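Local structure of glycosyl hydrolase, family 38 (Enterococcus faecalis, 5KBP) at residues A[94-99]-A[689-694]; A[201-206]-A[242-247]; A[425-430]-A[486-491]; A[360-365]-A[765-770]. The protein probably hydrolyses alpha-mannosides as a family 38 glycosyl hydrolase, binding carbohydrate and metal ions. One frame throughout, in Å; residues are numbered along the deposited sequence.

From the N terminus, contact 1 opens first, at residues 94-99 ahead of helix 100-117, and closes only at 689-694, joining the N-terminal family 38 range to a tight turn of the C-terminal beta region. Inside that loop, contact 2 closes a short one between the starts of helices 204-219 and 242-252. Contact 4 opens at 360-365, where helix 362-393 begins, and ends at 765-770, beyond the close of contact 1, so these two loops cross; their nearest atoms are about 10 Å apart. Contact 3, pairing strands 416-430 and 483-499, nests within both. Contacts 2 and 3 lie farthest apart, about 78 Å between centres, on opposite sides of the chain's centre.

Contact 1. Residues A[94-99]-A[689-694]; sequences DDFLIS and ADSIYE
A buried junction between the N-terminal and C-terminal family 38 ranges brings the loop of the beta hairpin 686-699, at Ser691 and Ile692, against Phe96 and the loop that leads into helix 100-117. The hairpin loop is closed by a backbone hydrogen bond from Ser691 N to Glu694 O, and Ile692 projects from it toward the other segment. Ile692 CG1, anti to its carbonyl carbon (chi1 -56°), lies 3.7 Å from Asp95 O. Beyond it CD1 rests against a second carbonyl oxygen, Ile98 O, at 3.3 Å. These are van der Waals contacts; no hydrogen bond joins the two segments. The 94-99 loop has its own brace, an Asx motif in which Leu97 N donates to Asp94 OD1 at 2.9 Å, with an N-H...O angle of 140°. At its end Ser99 occupies the N-cap position of helix 100-117, and its OG is also hydrogen-bonded to Glu318. Tyr693 OH bonds Glu101 in the first turn of that helix, a polar tie beside the van der Waals contact of Ile692. Ser691 OG is buried with no hydrogen-bonding partner in the model; it meets the Phe96 ring at the edge and in the ring plane, 3.4 Å from CE1.

Contact 2. Residues A[201-206]-A[242-247]; sequences PSEKEA and ITKAIA
Lys244 reaches from the first turns of helix 242-252 across Ser202, its tip coming near Glu203. From CB, CG stands anti to the backbone N (chi1 177°), and the chain beyond CG is fully extended, ending with NZ near Glu203. CG and CD pack on Ser202 CB, the CD-CB distance being 4.0 Å. CE then passes 3.7 Å from Ser202 O, and NZ finishes 3.9 Å from Glu203 OE1, a long salt bridge at the solvent-exposed edge of the contact. Glu203 starts out away from the helix, but its chain bends at chi2 (-54°), and the two side chains cross obliquely. Beneath this ion pair lies a closer fit at Ala245. Its CB touches Pro201 O at 3.5 Å and Ser202 CB at 4.0 Å, consistent with the 4.1 Å that separates Ser202 CA from Ala245 CA. One water bridges the backbones, donating to both Pro201 O and Ala245 O. Ser202 OG bonds Asp241, just ahead of helix 242-252. The geometry is that of a loop laid against the opening turns of one helix while it leads into another, with Glu203 at the N-cap position of helix 204-219.

Contact 3. Residues A[425-430]-A[486-491]; sequences EIERLP and MAKYLT
An antiparallel strand pairing joins Glu425, Glu427, Arg428 and Leu429 to Tyr489, Lys488, Ala487 and Met486, between an outermost and the middle strand of a three-stranded sheet; the segment axes run at 167°. Leu429 and Met486 form a hydrogen-bonded pair, Leu429 N giving to Met486 O at 2.7 Å and Met486 N to Leu429 O at 2.9 Å. The regular ladder is then interrupted. Ile426 N donates to Lys488 O at 3.0 Å, while Lys488 N donates to Glu427 O at 3.2 Å from 48° above the carbonyl plane. Ile426 and Glu427 thus both face Lys488, the definition of a classic beta bulge, and the register shifts by one residue. At the bulge the Ile426 side chain crosses that of Lys488, Ile426 CD1 packing on Lys488 CG at 4.1 Å, and Ile426 CG2 touches Leu490 CB. Glu427 and Lys488 lie side by side, pointing the same way, but their charged ends do not meet; Lys488 NZ is hydrogen-bonded to Thr448. On the face bearing Glu425, Arg428, Ala487 and Tyr489, Glu425 CB approaches the tyrosine ring at CE1, 3.7 Å away. Its extended chain carries OE2 to 3.6 Å from Ala487 CB and to the edge of the Arg428 guanidinium, in its plane, forming a salt bridge with NH1; Arg428 NH2 pairs with Asp475 of strand 463-475.

Contact 4. Residues A[360-365]-A[765-770]; sequences SVDEVH and TPEAQC
Asp362, in the first turn of helix 362-393, sets its carboxylate against the start of the 3-10 segment 766-769. Glu767 N donates to Asp362 OD2 at 3.1 Å in a nearly straight bond, approaching from above the carboxylate plane, 41° out of it. Pro766 CD lies 3.1 Å from the same oxygen. OD1 packs on Thr765, 3.4 Å from its CA, while Thr765 CG2 reaches back to Ser360 O at 3.5 Å. Asp362 CG, anti to the carbonyl carbon (chi1 -66°), is placed toward the 3-10 segment. The Glu767 chain, extended beyond CG, passes the aspartate until its OE2 sits 3.4 Å from Asp362 CB. One shell out, Arg303 forms a salt bridge with Asp362 OD1, and Arg366, one turn along the same helix, pairs with Glu767 OE2. Backbone bonds from Ala768 N to Thr765 O and from Gln769 N to Pro766 O hold the 3-10 turn that presents Glu767 N. The contact so joins the N-terminal end of a long helix in the middle-domain range to the loop before strand 772-783. The two carboxylate planes lie 13° apart, with Asp362 OD2 only 4.1 Å from Glu767 OE2; if both groups are ionised, any repulsion would probably be eased by the two arginines, each salt-bridged to one of them.

Contact 1. Residues A[94-99]-A[689-694]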
loop_
_atom_site.group_PDB
_atom_site.type_symbol
_atom_site.label_atom_id
_atom_site.label_comp_id
_atom_site.label_asym_id
_atom_site.label_seq_id
_atom_site.Cartn_x
_atom_site.Cartn_y
_atom_site.Cartn_z
ATOM N N ASP A 94 -8.080 16.458 9.349
ATOM C CA ASP A 94 -8.278 16.696 10.769
ATOM C C ASP A 94 -7.320 17.797 11.202
ATOM O O ASP A 94 -6.121 17.732 10.914
ATOM C CB ASP A 94 -8.035 15.426 11.585
ATOM C CG ASP A 94 -8.255 15.641 13.071
ATOM O OD1 ASP A 94 -7.320 16.113 13.751
ATOM O OD2 ASP A 94 -9.366 15.347 13.559
ATOM N N ASP A 95 -7.852 18.807 11.891
ATOM C CA ASP A 95 -7.060 19.998 12.187
ATOM C C ASP A 95 -5.909 19.688 13.137
ATOM O O ASP A 95 -4.749 19.997 12.845
ATOM C CB ASP A 95 -7.957 21.093 12.763
ATOM C CG ASP A 95 -8.645 21.908 11.685
ATOM O OD1 ASP A 95 -8.218 21.821 10.514
ATOM O OD2 ASP A 95 -9.603 22.643 12.006
ATOM N N PHE A 96 -6.208 19.067 14.279
ATOM C CA PHE A 96 -5.219 18.935 15.341
ATOM C C PHE A 96 -4.241 17.786 15.128
ATOM O O PHE A 96 -3.145 17.818 15.699
ATOM C CB PHE A 96 -5.921 18.759 16.690
ATOM C CG PHE A 96 -6.704 19.962 17.130
ATOM C CD1 PHE A 96 -6.053 21.102 17.575
ATOM C CD2 PHE A 96 -8.089 19.953 17.106
ATOM C CE1 PHE A 96 -6.768 22.212 17.982
ATOM C CE2 PHE A 96 -8.811 21.060 17.513
ATOM C CZ PHE A 96 -8.149 22.191 17.952
ATOM N N LEU A 97 -4.596 16.783 14.330
ATOM C CA LEU A 97 -3.779 15.581 14.218
ATOM C C LEU A 97 -2.738 15.645 13.106
ATOM O O LEU A 97 -1.995 14.676 12.923
ATOM C CB LEU A 97 -4.671 14.352 14.018
ATOM C CG LEU A 97 -5.422 13.909 15.274
ATOM C CD1 LEU A 97 -6.225 12.647 15.009
ATOM C CD2 LEU A 97 -4.440 13.696 16.413
ATOM N N ILE A 98 -2.660 16.746 12.362
ATOM C CA ILE A 98 -1.602 16.928 11.378
ATOM C C ILE A 98 -0.788 18.157 11.763
ATOM O O ILE A 98 -1.249 19.035 12.498
ATOM C CB ILE A 98 -2.140 17.054 9.938
ATOM C CG1 ILE A 98 -2.861 18.385 9.736
ATOM C CG2 ILE A 98 -3.066 15.893 9.616
ATOM C CD1 ILE A 98 -3.287 18.621 8.303
ATOM N N SER A 99 0.439 18.209 11.255
ATOM C CA SER A 99 1.373 19.253 11.651
ATOM C C SER A 99 0.893 20.624 11.186
ATOM O O SER A 99 -0.005 20.753 10.348
ATOM C CB SER A 99 2.768 18.971 11.090
ATOM O OG SER A 99 2.773 19.035 9.675
ATOM N N ALA A 689 -0.680 23.755 25.772
ATOM C CA ALA A 689 -0.390 22.631 24.895
ATOM C C ALA A 689 -0.032 23.153 23.513
ATOM O O ALA A 689 -0.534 24.193 23.074
ATOM C CB ALA A 689 -1.576 21.664 24.803
ATOM N N ASP A 690 0.844 22.418 22.834
ATOM C CA ASP A 690 1.230 22.779 21.478
ATOM C C ASP A 690 0.101 22.453 20.510
ATOM O O ASP A 690 -0.382 21.319 20.462
ATOM C CB ASP A 690 2.503 22.039 21.073
ATOM C CG ASP A 690 3.092 22.561 19.777
ATOM O OD1 ASP A 690 3.046 23.787 19.555
ATOM O OD2 ASP A 690 3.602 21.747 18.981
ATOM N N SER A 691 -0.323 23.454 19.740
ATOM C CA SER A 691 -1.360 23.249 18.737
ATOM C C SER A 691 -0.828 23.592 17.352
ATOM O O SER A 691 0.312 23.259 17.019
ATOM C CB SER A 691 -2.599 24.085 19.063
ATOM O OG SER A 691 -3.684 23.731 18.223
ATOM N N ILE A 692 -1.640 24.261 16.540
ATOM C CA ILE A 692 -1.275 24.610 15.173
ATOM C C ILE A 692 -0.850 26.072 15.162
ATOM O O ILE A 692 -1.693 26.972 15.244
ATOM C CB ILE A 692 -2.429 24.353 14.197
ATOM C CG1 ILE A 692 -2.882 22.897 14.300
ATOM C CG2 ILE A 692 -2.008 24.697 12.775
ATOM C CD1 ILE A 692 -1.760 21.901 14.105
ATOM N N TYR A 693 0.460 26.304 15.052
ATOM C CA TYR A 693 1.033 27.651 15.067
ATOM C C TYR A 693 0.587 28.425 16.305
ATOM O O TYR A 693 0.323 29.629 16.250
ATOM C CB TYR A 693 0.673 28.423 13.796
ATOM C CG TYR A 693 1.256 27.860 12.521
ATOM C CD1 TYR A 693 2.626 27.869 12.296
ATOM C CD2 TYR A 693 0.433 27.343 11.530
ATOM C CE1 TYR A 693 3.161 27.362 11.127
ATOM C CE2 TYR A 693 0.959 26.836 10.355
ATOM C CZ TYR A 693 2.324 26.848 10.160
ATOM O OH TYR A 693 2.854 26.344 8.994
ATOM N N GLU A 694 0.510 27.730 17.438
ATOM C CA GLU A 694 -0.111 28.318 18.616
ATOM C C GLU A 694 0.210 27.479 19.842
ATOM O O GLU A 694 0.160 26.247 19.789
ATOM C CB GLU A 694 -1.632 28.420 18.423
ATOM C CG GLU A 694 -2.428 28.674 19.686
ATOM C CD GLU A 694 -3.923 28.634 19.433
ATOM O OE1 GLU A 694 -4.636 29.531 19.927
ATOM O OE2 GLU A 694 -4.380 27.709 18.730
#

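Contact 2. Residues A[201-206]-A[242-247]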
loop_
_atom_site.group_PDB
_atom_site.type_symbol
_atom_site.label_atom_id
_atom_site.label_comp_id
_atom_site.label_asym_id
_atom_site.label_seq_id
_atom_site.Cartn_x
_atom_site.Cartn_y
_atom_site.Cartn_z
ATOM N N PRO A 201 -38.028 16.589 -1.603
ATOM C CA PRO A 201 -39.119 15.897 -2.300
ATOM C C PRO A 201 -39.565 16.648 -3.547
ATOM O O PRO A 201 -39.715 17.872 -3.541
ATOM C CB PRO A 201 -40.236 15.849 -1.252
ATOM C CG PRO A 201 -39.535 15.981 0.058
ATOM C CD PRO A 201 -38.367 16.884 -0.202
ATOM N N SER A 202 -39.776 15.894 -4.624
ATOM C CA SER A 202 -40.325 16.421 -5.865
ATOM C C SER A 202 -41.798 16.067 -6.038
ATOM O O SER A 202 -42.302 16.063 -7.166
ATOM C CB SER A 202 -39.513 15.920 -7.060
ATOM O OG SER A 202 -39.566 14.507 -7.157
ATOM N N GLU A 203 -42.491 15.756 -4.946
ATOM C CA GLU A 203 -43.922 15.501 -4.958
ATOM C C GLU A 203 -44.611 16.460 -3.996
ATOM O O GLU A 203 -44.043 16.848 -2.971
ATOM C CB GLU A 203 -44.237 14.050 -4.581
ATOM C CG GLU A 203 -43.742 13.027 -5.595
ATOM C CD GLU A 203 -44.244 13.308 -7.000
ATOM O OE1 GLU A 203 -43.416 13.365 -7.933
ATOM O OE2 GLU A 203 -45.470 13.476 -7.172
ATOM N N LYS A 204 -45.848 16.828 -4.336
ATOM C CA LYS A 204 -46.527 17.932 -3.662
ATOM C C LYS A 204 -46.659 17.683 -2.164
ATOM O O LYS A 204 -46.203 18.489 -1.345
ATOM C CB LYS A 204 -47.904 18.155 -4.291
ATOM C CG LYS A 204 -48.709 19.266 -3.636
ATOM C CD LYS A 204 -50.045 19.459 -4.334
ATOM C CE LYS A 204 -50.805 20.638 -3.753
ATOM N NZ LYS A 204 -51.060 20.472 -2.296
ATOM N N GLU A 205 -47.291 16.568 -1.785
ATOM C CA GLU A 205 -47.581 16.322 -0.375
ATOM C C GLU A 205 -46.303 16.187 0.442
ATOM O O GLU A 205 -46.187 16.758 1.533
ATOM C CB GLU A 205 -48.447 15.072 -0.227
ATOM C CG GLU A 205 -49.854 15.219 -0.776
ATOM C CD GLU A 205 -50.572 16.429 -0.215
ATOM O OE1 GLU A 205 -50.951 17.316 -1.008
ATOM O OE2 GLU A 205 -50.751 16.496 1.018
ATOM N N ALA A 206 -45.329 15.431 -0.070
ATOM C CA ALA A 206 -44.074 15.257 0.654
ATOM C C ALA A 206 -43.304 16.568 0.763
ATOM O O ALA A 206 -42.627 16.811 1.767
ATOM C CB ALA A 206 -43.218 14.193 -0.026
ATOM N N ILE A 242 -33.213 17.399 -8.713
ATOM C CA ILE A 242 -33.119 18.592 -7.878
ATOM C C ILE A 242 -33.747 19.793 -8.574
ATOM O O ILE A 242 -34.309 20.675 -7.915
ATOM C CB ILE A 242 -31.651 18.858 -7.489
ATOM C CG1 ILE A 242 -31.560 20.005 -6.480
ATOM C CG2 ILE A 242 -30.802 19.148 -8.722
ATOM C CD1 ILE A 242 -32.284 19.731 -5.179
ATOM N N THR A 243 -33.685 19.844 -9.907
ATOM C CA THR A 243 -34.302 20.949 -10.637
ATOM C C THR A 243 -35.820 20.916 -10.510
ATOM O O THR A 243 -36.453 21.958 -10.296
ATOM C CB THR A 243 -33.879 20.902 -12.107
ATOM O OG1 THR A 243 -32.568 21.465 -12.245
ATOM C CG2 THR A 243 -34.856 21.669 -12.984
ATOM N N LYS A 244 -36.418 19.729 -10.633
ATOM C CA LYS A 244 -37.866 19.605 -10.498
ATOM C C LYS A 244 -38.330 19.963 -9.092
ATOM O O LYS A 244 -39.335 20.665 -8.925
ATOM C CB LYS A 244 -38.301 18.185 -10.859
ATOM C CG LYS A 244 -39.785 17.913 -10.677
ATOM C CD LYS A 244 -40.114 16.471 -11.020
ATOM C CE LYS A 244 -41.593 16.177 -10.841
ATOM N NZ LYS A 244 -41.919 14.770 -11.204
ATOM N N ALA A 245 -37.612 19.492 -8.070
ATOM C CA ALA A 245 -38.038 19.732 -6.694
ATOM C C ALA A 245 -37.966 21.211 -6.332
ATOM O O ALA A 245 -38.798 21.711 -5.566
ATOM C CB ALA A 245 -37.188 18.906 -5.733
ATOM N N ILE A 246 -36.982 21.929 -6.876
ATOM C CA ILE A 246 -36.838 23.346 -6.559
ATOM C C ILE A 246 -37.951 24.158 -7.208
ATOM O O ILE A 246 -38.489 25.094 -6.602
ATOM C CB ILE A 246 -35.441 23.840 -6.980
ATOM C CG1 ILE A 246 -34.369 23.206 -6.091
ATOM C CG2 ILE A 246 -35.359 25.358 -6.920
ATOM C CD1 ILE A 246 -32.961 23.613 -6.444
ATOM N N ALA A 247 -38.321 23.816 -8.445
ATOM C CA ALA A 247 -39.424 24.510 -9.103
ATOM C C ALA A 247 -40.746 24.245 -8.394
ATOM O O ALA A 247 -41.598 25.136 -8.303
ATOM C CB ALA A 247 -39.508 24.093 -10.571
HETATM O O HOH W 1 -39.794 20.795 -3.153
#

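Contact 3. Residues A[425-430]-A[486-491]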
loop_
_atom_site.group_PDB
_atom_site.type_symbol
_atom_site.label_atom_id
_atom_site.label_comp_id
_atom_site.label_asym_id
_atom_site.label_seq_id
_atom_site.Cartn_x
_atom_site.Cartn_y
_atom_site.Cartn_z
ATOM N N GLU A 425 32.968 5.459 7.288
ATOM C CA GLU A 425 33.629 4.368 6.584
ATOM C C GLU A 425 35.135 4.601 6.588
ATOM O O GLU A 425 35.613 5.611 6.060
ATOM C CB GLU A 425 33.104 4.270 5.153
ATOM C CG GLU A 425 33.740 3.173 4.319
ATOM C CD GLU A 425 33.395 3.297 2.848
ATOM O OE1 GLU A 425 34.120 4.010 2.123
ATOM O OE2 GLU A 425 32.389 2.692 2.419
ATOM N N ILE A 426 35.884 3.672 7.183
ATOM C CA ILE A 426 37.335 3.809 7.258
ATOM C C ILE A 426 38.066 2.970 6.215
ATOM O O ILE A 426 39.222 3.281 5.890
ATOM C CB ILE A 426 37.852 3.468 8.671
ATOM C CG1 ILE A 426 37.460 2.041 9.061
ATOM C CG2 ILE A 426 37.325 4.471 9.688
ATOM C CD1 ILE A 426 38.007 1.608 10.405
ATOM N N GLU A 427 37.434 1.928 5.679
ATOM C CA GLU A 427 38.045 1.104 4.647
ATOM C C GLU A 427 36.962 0.617 3.698
ATOM O O GLU A 427 35.775 0.599 4.035
ATOM C CB GLU A 427 38.815 -0.077 5.246
ATOM C CG GLU A 427 40.235 0.268 5.664
ATOM C CD GLU A 427 40.588 -0.272 7.032
ATOM O OE1 GLU A 427 39.788 -1.050 7.592
ATOM O OE2 GLU A 427 41.664 0.088 7.552
ATOM N N ARG A 428 37.384 0.214 2.501
ATOM C CA ARG A 428 36.437 -0.156 1.452
ATOM C C ARG A 428 37.128 -1.072 0.458
ATOM O O ARG A 428 38.120 -0.677 -0.164
ATOM C CB ARG A 428 35.898 1.095 0.760
ATOM C CG ARG A 428 34.918 0.828 -0.366
ATOM C CD ARG A 428 33.810 1.864 -0.349
ATOM N NE ARG A 428 33.464 2.336 -1.685
ATOM C CZ ARG A 428 32.525 3.245 -1.929
ATOM N NH1 ARG A 428 31.836 3.774 -0.927
ATOM N NH2 ARG A 428 32.272 3.622 -3.174
ATOM N N LEU A 429 36.607 -2.289 0.305
ATOM C CA LEU A 429 37.138 -3.257 -0.650
ATOM C C LEU A 429 36.093 -3.526 -1.725
ATOM O O LEU A 429 35.128 -4.267 -1.480
ATOM C CB LEU A 429 37.528 -4.560 0.054
ATOM C CG LEU A 429 38.543 -4.481 1.196
ATOM C CD1 LEU A 429 38.884 -5.877 1.701
ATOM C CD2 LEU A 429 39.801 -3.738 0.765
ATOM N N PRO A 430 36.227 -2.951 -2.919
ATOM C CA PRO A 430 35.245 -3.210 -3.977
ATOM C C PRO A 430 35.253 -4.672 -4.398
ATOM O O PRO A 430 36.224 -5.402 -4.193
ATOM C CB PRO A 430 35.701 -2.296 -5.120
ATOM C CG PRO A 430 36.578 -1.267 -4.473
ATOM C CD PRO A 430 37.245 -1.973 -3.335
ATOM N N MET A 486 32.702 -4.503 0.083
ATOM C CA MET A 486 32.728 -4.779 1.512
ATOM C C MET A 486 33.443 -3.626 2.204
ATOM O O MET A 486 34.513 -3.199 1.756
ATOM C CB MET A 486 33.440 -6.099 1.808
ATOM C CG MET A 486 32.703 -7.333 1.326
ATOM S SD MET A 486 31.123 -7.559 2.165
ATOM C CE MET A 486 30.745 -9.246 1.704
ATOM N N ALA A 487 32.855 -3.120 3.283
ATOM C CA ALA A 487 33.379 -1.939 3.949
ATOM C C ALA A 487 33.473 -2.170 5.449
ATOM O O ALA A 487 32.822 -3.056 6.009
ATOM C CB ALA A 487 32.515 -0.703 3.667
ATOM N N LYS A 488 34.301 -1.352 6.092
ATOM C CA LYS A 488 34.422 -1.316 7.542
ATOM C C LYS A 488 34.019 0.069 8.021
ATOM O O LYS A 488 34.503 1.077 7.493
ATOM C CB LYS A 488 35.847 -1.649 7.994
ATOM C CG LYS A 488 35.989 -1.815 9.497
ATOM C CD LYS A 488 37.315 -2.461 9.858
ATOM C CE LYS A 488 37.361 -2.846 11.327
ATOM N NZ LYS A 488 38.589 -3.618 11.662
ATOM N N TYR A 489 33.133 0.119 9.010
ATOM C CA TYR A 489 32.569 1.371 9.490
ATOM C C TYR A 489 32.926 1.580 10.951
ATOM O O TYR A 489 32.920 0.635 11.747
ATOM C CB TYR A 489 31.048 1.393 9.321
ATOM C CG TYR A 489 30.598 1.295 7.886
ATOM C CD1 TYR A 489 30.443 2.434 7.109
ATOM C CD2 TYR A 489 30.329 0.063 7.306
ATOM C CE1 TYR A 489 30.032 2.351 5.793
ATOM C CE2 TYR A 489 29.917 -0.032 5.991
ATOM C CZ TYR A 489 29.771 1.116 5.239
ATOM O OH TYR A 489 29.362 1.030 3.929
ATOM N N LEU A 490 33.233 2.825 11.297
ATOM C CA LEU A 490 33.508 3.217 12.670
ATOM C C LEU A 490 32.430 4.190 13.126
ATOM O O LEU A 490 32.082 5.125 12.396
ATOM C CB LEU A 490 34.893 3.854 12.794
ATOM C CG LEU A 490 35.556 3.701 14.163
ATOM C CD1 LEU A 490 35.587 2.234 14.568
ATOM C CD2 LEU A 490 36.957 4.285 14.154
ATOM N N THR A 491 31.898 3.959 14.321
ATOM C CA THR A 491 30.828 4.772 14.890
ATOM C C THR A 491 31.432 5.667 15.966
ATOM O O THR A 491 31.862 5.180 17.017
ATOM C CB THR A 491 29.721 3.886 15.458
ATOM O OG1 THR A 491 29.132 3.118 14.400
ATOM C CG2 THR A 491 28.652 4.731 16.119
#

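Contact 4. Residues A[360-365]-A[765-770]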
loop_
_atom_site.group_PDB
_atom_site.type_symbol
_atom_site.label_atom_id
_atom_site.label_comp_id
_atom_site.label_asym_id
_atom_site.label_seq_id
_atom_site.Cartn_x
_atom_site.Cartn_y
_atom_site.Cartn_z
ATOM N N SER A 360 -11.269 4.145 10.699
ATOM C CA SER A 360 -11.699 3.429 9.507
ATOM C C SER A 360 -11.544 1.928 9.750
ATOM O O SER A 360 -11.177 1.489 10.845
ATOM C CB SER A 360 -10.903 3.894 8.284
ATOM O OG SER A 360 -11.165 5.255 7.993
ATOM N N VAL A 361 -11.822 1.135 8.717
ATOM C CA VAL A 361 -11.680 -0.313 8.815
ATOM C C VAL A 361 -10.229 -0.692 8.543
ATOM O O VAL A 361 -9.441 0.134 8.065
ATOM C CB VAL A 361 -12.644 -1.037 7.859
ATOM C CG1 VAL A 361 -14.076 -0.902 8.356
ATOM C CG2 VAL A 361 -12.517 -0.475 6.455
ATOM N N ASP A 362 -9.871 -1.945 8.842
ATOM C CA ASP A 362 -8.466 -2.353 8.820
ATOM C C ASP A 362 -7.839 -2.167 7.444
ATOM O O ASP A 362 -6.670 -1.778 7.338
ATOM C CB ASP A 362 -8.333 -3.810 9.262
ATOM C CG ASP A 362 -8.726 -4.019 10.707
ATOM O OD1 ASP A 362 -8.953 -3.017 11.417
ATOM O OD2 ASP A 362 -8.794 -5.188 11.135
ATOM N N GLU A 363 -8.594 -2.450 6.379
ATOM C CA GLU A 363 -8.032 -2.356 5.036
ATOM C C GLU A 363 -7.594 -0.936 4.711
ATOM O O GLU A 363 -6.600 -0.740 4.000
ATOM C CB GLU A 363 -9.045 -2.843 3.999
ATOM C CG GLU A 363 -9.446 -4.304 4.135
ATOM C CD GLU A 363 -10.489 -4.531 5.211
ATOM O OE1 GLU A 363 -10.387 -5.541 5.939
ATOM O OE2 GLU A 363 -11.409 -3.695 5.333
ATOM N N VAL A 364 -8.314 0.061 5.226
ATOM C CA VAL A 364 -7.966 1.453 4.957
ATOM C C VAL A 364 -6.612 1.791 5.565
ATOM O O VAL A 364 -5.752 2.401 4.917
ATOM C CB VAL A 364 -9.067 2.392 5.483
ATOM C CG1 VAL A 364 -8.574 3.829 5.500
ATOM C CG2 VAL A 364 -10.331 2.264 4.644
ATOM N N HIS A 365 -6.395 1.384 6.816
ATOM C CA HIS A 365 -5.205 1.817 7.538
ATOM C C HIS A 365 -3.959 1.042 7.129
ATOM O O HIS A 365 -2.849 1.576 7.226
ATOM C CB HIS A 365 -5.445 1.708 9.043
ATOM C CG HIS A 365 -6.504 2.637 9.544
ATOM N ND1 HIS A 365 -7.598 2.205 10.261
ATOM C CD2 HIS A 365 -6.644 3.979 9.418
ATOM C CE1 HIS A 365 -8.361 3.239 10.566
ATOM N NE2 HIS A 365 -7.807 4.328 10.062
ATOM N N THR A 765 -12.863 -4.096 13.859
ATOM C CA THR A 765 -11.526 -3.640 13.479
ATOM C C THR A 765 -10.521 -4.277 14.431
ATOM O O THR A 765 -10.038 -3.629 15.370
ATOM C CB THR A 765 -11.429 -2.113 13.502
ATOM O OG1 THR A 765 -11.886 -1.618 14.768
ATOM C CG2 THR A 765 -12.279 -1.509 12.392
ATOM N N PRO A 766 -10.191 -5.556 14.224
ATOM C CA PRO A 766 -9.249 -6.220 15.139
ATOM C C PRO A 766 -7.847 -5.641 15.097
ATOM O O PRO A 766 -7.140 -5.691 16.111
ATOM C CB PRO A 766 -9.272 -7.681 14.667
ATOM C CG PRO A 766 -9.750 -7.617 13.250
ATOM C CD PRO A 766 -10.731 -6.485 13.217
ATOM N N GLU A 767 -7.416 -5.090 13.960
ATOM C CA GLU A 767 -6.096 -4.474 13.897
ATOM C C GLU A 767 -6.044 -3.126 14.603
ATOM O O GLU A 767 -4.953 -2.564 14.749
ATOM C CB GLU A 767 -5.650 -4.328 12.441
ATOM C CG GLU A 767 -5.327 -5.658 11.778
ATOM C CD GLU A 767 -4.911 -5.505 10.330
ATOM O OE1 GLU A 767 -4.444 -6.500 9.739
ATOM O OE2 GLU A 767 -5.052 -4.392 9.783
ATOM N N ALA A 768 -7.191 -2.595 15.036
ATOM C CA ALA A 768 -7.204 -1.436 15.918
ATOM C C ALA A 768 -6.763 -1.781 17.333
ATOM O O ALA A 768 -6.582 -0.870 18.148
ATOM C CB ALA A 768 -8.600 -0.812 15.949
ATOM N N GLN A 769 -6.596 -3.069 17.645
ATOM C CA GLN A 769 -6.068 -3.481 18.938
ATOM C C GLN A 769 -4.570 -3.236 19.061
ATOM O O GLN A 769 -4.023 -3.416 20.154
ATOM C CB GLN A 769 -6.374 -4.961 19.186
ATOM C CG GLN A 769 -7.857 -5.300 19.248
ATOM C CD GLN A 769 -8.520 -4.849 20.538
ATOM O OE1 GLN A 769 -7.887 -4.238 21.397
ATOM N NE2 GLN A 769 -9.804 -5.156 20.679
ATOM N N CYS A 770 -3.903 -2.856 17.970
ATOM C CA CYS A 770 -2.505 -2.425 17.991
ATOM C C CYS A 770 -1.600 -3.473 18.636
ATOM O O CYS A 770 -0.828 -3.185 19.554
ATOM C CB CYS A 770 -2.365 -1.075 18.696
ATOM S SG CYS A 770 -3.306 0.259 17.933
#